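PDB 6HFZ: GDSL-like protein, which removes acetyl groups from acetylated beta-mannans as a two-domain esterase of a commensal gut bacterium. Local coordinates for residues A[32-38]-A[95-101]. Residues are numbered along the deposited sequence; the frame is centred on the assembly and turned at random.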
loop_
_atom_site.group_PDB
_atom_site.type_symbol
_atom_site.label_atom_id
_atom_site.label_comp_id
_atom_site.label_asym_id
_atom_site.label_seq_id
_atom_site.Cartn_x
_atom_site.Cartn_y
_atom_site.Cartn_z
ATOM N N ALA A 32 -11.863 -1.475 -24.180
ATOM C CA ALA A 32 -11.010 -0.544 -23.425
ATOM C C ALA A 32 -10.910 -1.025 -21.961
ATOM O O ALA A 32 -11.916 -1.295 -21.326
ATOM C CB ALA A 32 -11.567 0.848 -23.515
ATOM N N LEU A 33 -9.673 -1.156 -21.447
ATOM C CA LEU A 33 -9.433 -1.787 -20.167
ATOM C C LEU A 33 -8.467 -0.945 -19.334
ATOM O O LEU A 33 -7.542 -0.295 -19.848
ATOM C CB LEU A 33 -8.888 -3.194 -20.404
ATOM C CG LEU A 33 -9.873 -4.149 -21.062
ATOM C CD1 LEU A 33 -9.146 -5.339 -21.667
ATOM C CD2 LEU A 33 -10.961 -4.595 -20.092
ATOM N N ASN A 34 -8.709 -0.974 -18.018
ATOM C CA ASN A 34 -7.942 -0.222 -17.058
ATOM C C ASN A 34 -7.059 -1.197 -16.253
ATOM O O ASN A 34 -7.563 -2.074 -15.606
ATOM C CB ASN A 34 -8.908 0.538 -16.148
ATOM C CG ASN A 34 -9.691 1.607 -16.886
ATOM O OD1 ASN A 34 -9.184 2.238 -17.808
ATOM N ND2 ASN A 34 -10.907 1.868 -16.451
ATOM N N ILE A 35 -5.747 -1.019 -16.354
ATOM C CA ILE A 35 -4.747 -1.894 -15.759
ATOM C C ILE A 35 -4.114 -1.149 -14.575
ATOM O O ILE A 35 -3.426 -0.146 -14.818
ATOM C CB ILE A 35 -3.703 -2.246 -16.837
ATOM C CG1 ILE A 35 -4.336 -2.825 -18.115
ATOM C CG2 ILE A 35 -2.616 -3.165 -16.274
ATOM C CD1 ILE A 35 -5.153 -4.089 -17.926
ATOM N N ALA A 36 -4.327 -1.633 -13.333
ATOM C CA ALA A 36 -3.946 -0.890 -12.173
ATOM C C ALA A 36 -2.972 -1.666 -11.281
ATOM O O ALA A 36 -2.928 -2.879 -11.278
ATOM C CB ALA A 36 -5.164 -0.476 -11.415
ATOM N N PHE A 37 -2.281 -0.891 -10.456
ATOM C CA PHE A 37 -1.273 -1.392 -9.521
ATOM C C PHE A 37 -1.354 -0.612 -8.214
ATOM O O PHE A 37 -1.325 0.593 -8.243
ATOM C CB PHE A 37 0.126 -1.197 -10.104
ATOM C CG PHE A 37 0.306 -1.775 -11.479
ATOM C CD1 PHE A 37 -0.153 -1.091 -12.597
ATOM C CD2 PHE A 37 0.974 -2.982 -11.672
ATOM C CE1 PHE A 37 0.018 -1.609 -13.861
ATOM C CE2 PHE A 37 1.074 -3.527 -12.936
ATOM C CZ PHE A 37 0.619 -2.830 -14.025
ATOM N N LEU A 38 -1.479 -1.331 -7.080
ATOM C CA LEU A 38 -1.559 -0.743 -5.765
ATOM C C LEU A 38 -0.457 -1.387 -4.914
ATOM O O LEU A 38 -0.382 -2.576 -4.764
ATOM C CB LEU A 38 -2.954 -0.965 -5.172
ATOM C CG LEU A 38 -3.207 -0.337 -3.792
ATOM C CD1 LEU A 38 -3.409 1.155 -3.935
ATOM C CD2 LEU A 38 -4.425 -0.972 -3.126
ATOM N N LEU A 95 -7.646 4.200 -6.341
ATOM C CA LEU A 95 -7.763 3.015 -7.200
ATOM C C LEU A 95 -9.190 2.828 -7.721
ATOM O O LEU A 95 -9.427 2.791 -8.932
ATOM C CB LEU A 95 -7.345 1.777 -6.401
ATOM C CG LEU A 95 -7.486 0.432 -7.119
ATOM C CD1 LEU A 95 -6.563 0.350 -8.332
ATOM C CD2 LEU A 95 -7.191 -0.742 -6.196
ATOM N N LEU A 96 -10.144 2.604 -6.816
ATOM C CA LEU A 96 -11.462 2.111 -7.225
ATOM C C LEU A 96 -12.227 3.175 -8.025
ATOM O O LEU A 96 -12.993 2.806 -8.910
ATOM C CB LEU A 96 -12.261 1.643 -6.010
ATOM C CG LEU A 96 -11.608 0.519 -5.203
ATOM C CD1 LEU A 96 -12.491 0.168 -4.019
ATOM C CD2 LEU A 96 -11.294 -0.700 -6.061
ATOM N N SER A 97 -11.995 4.455 -7.720
ATOM C CA SER A 97 -12.533 5.585 -8.465
ATOM C C SER A 97 -12.081 5.541 -9.936
ATOM O O SER A 97 -12.757 6.163 -10.768
ATOM C CB SER A 97 -12.146 6.917 -7.805
ATOM O OG SER A 97 -10.760 7.199 -7.933
ATOM N N LYS A 98 -10.976 4.832 -10.260
ATOM C CA LYS A 98 -10.467 4.772 -11.633
ATOM C C LYS A 98 -11.063 3.576 -12.397
ATOM O O LYS A 98 -10.670 3.339 -13.562
ATOM C CB LYS A 98 -8.940 4.673 -11.696
ATOM C CG LYS A 98 -8.132 5.537 -10.743
ATOM C CD LYS A 98 -8.462 6.996 -10.764
ATOM C CE LYS A 98 -7.333 7.830 -10.181
ATOM N NZ LYS A 98 -7.756 9.224 -9.927
ATOM N N GLU A 99 -11.944 2.810 -11.751
ATOM C CA GLU A 99 -12.703 1.710 -12.380
ATOM C C GLU A 99 -11.769 0.657 -12.972
ATOM O O GLU A 99 -11.828 0.324 -14.156
ATOM C CB GLU A 99 -13.651 2.240 -13.464
ATOM C CG GLU A 99 -14.751 3.123 -12.890
ATOM C CD GLU A 99 -15.576 3.818 -13.968
ATOM O OE1 GLU A 99 -16.798 3.609 -13.980
ATOM O OE2 GLU A 99 -14.995 4.590 -14.781
ATOM N N PRO A 100 -10.880 0.050 -12.163
ATOM C CA PRO A 100 -9.866 -0.840 -12.713
ATOM C C PRO A 100 -10.504 -2.168 -13.140
ATOM O O PRO A 100 -11.482 -2.642 -12.511
ATOM C CB PRO A 100 -8.919 -1.044 -11.502
ATOM C CG PRO A 100 -9.864 -0.933 -10.301
ATOM C CD PRO A 100 -10.814 0.183 -10.707
ATOM N N ASP A 101 -9.901 -2.800 -14.150
ATOM C CA ASP A 101 -10.303 -4.123 -14.670
ATOM C C ASP A 101 -9.344 -5.235 -14.211
ATOM O O ASP A 101 -9.745 -6.400 -14.019
ATOM C CB ASP A 101 -10.408 -4.057 -16.192
ATOM C CG ASP A 101 -11.528 -3.117 -16.652
ATOM O OD1 ASP A 101 -12.717 -3.395 -16.294
ATOM O OD2 ASP A 101 -11.202 -2.048 -17.280
HETATM O O HOH W 1 -12.868 -0.532 -18.679
HETATM O O HOH W 2 -13.003 3.688 -17.424
#
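Asp101 OD2 takes the backbone N-H of Asn34 at 2.8 Å through its anti lone pair, and a water lies within hydrogen-bonding distance of the same oxygen and of Ala32 O. The other oxygen, OD1, forms a salt bridge with Arg26, so both ends of the carboxylate are engaged and its rotation is probably fixed. CG of Asp101 lies beside its own backbone N (chi1 -65°), which turns the carboxylate back to the strand. CD2 of Leu33 packs against it, the two side chains crossing at about a right angle. The backbone N of Asp101 donates to Asn34 O, also at 2.8 Å, so Asn34 is bound through both its N-H and its C=O.

The side chain of Asn34 makes a third bond. ND2 reaches Glu99 O at 2.9 Å, nearly straight at 173°. The acceptor lies in the amide plane, but the donor stands above the carbonyl plane. A second water accepts from ND2. With an alanine in place of Asn34, Glu99 O would probably lose this amide donor and the turn would be less firmly tied to the strand.

Further along, the contact is apolar. Ala36 CB presses on Leu95 CD1 at a tight 3.5 Å and also meets Pro100 CB. Leu38 CD2 touches Leu95 CD2 at 4.1 Å.

Glu99 has positive phi and ends a type I turn begun at Leu96. The turn, with Pro100 and Asp101 after it, leads from helix 84-96 into strand 102-106, which runs parallel beside strand 32-39. The arrangement is a helix-to-strand connection in the central, mainly parallel sheet of the SGNH-hydrolase alpha/beta fold.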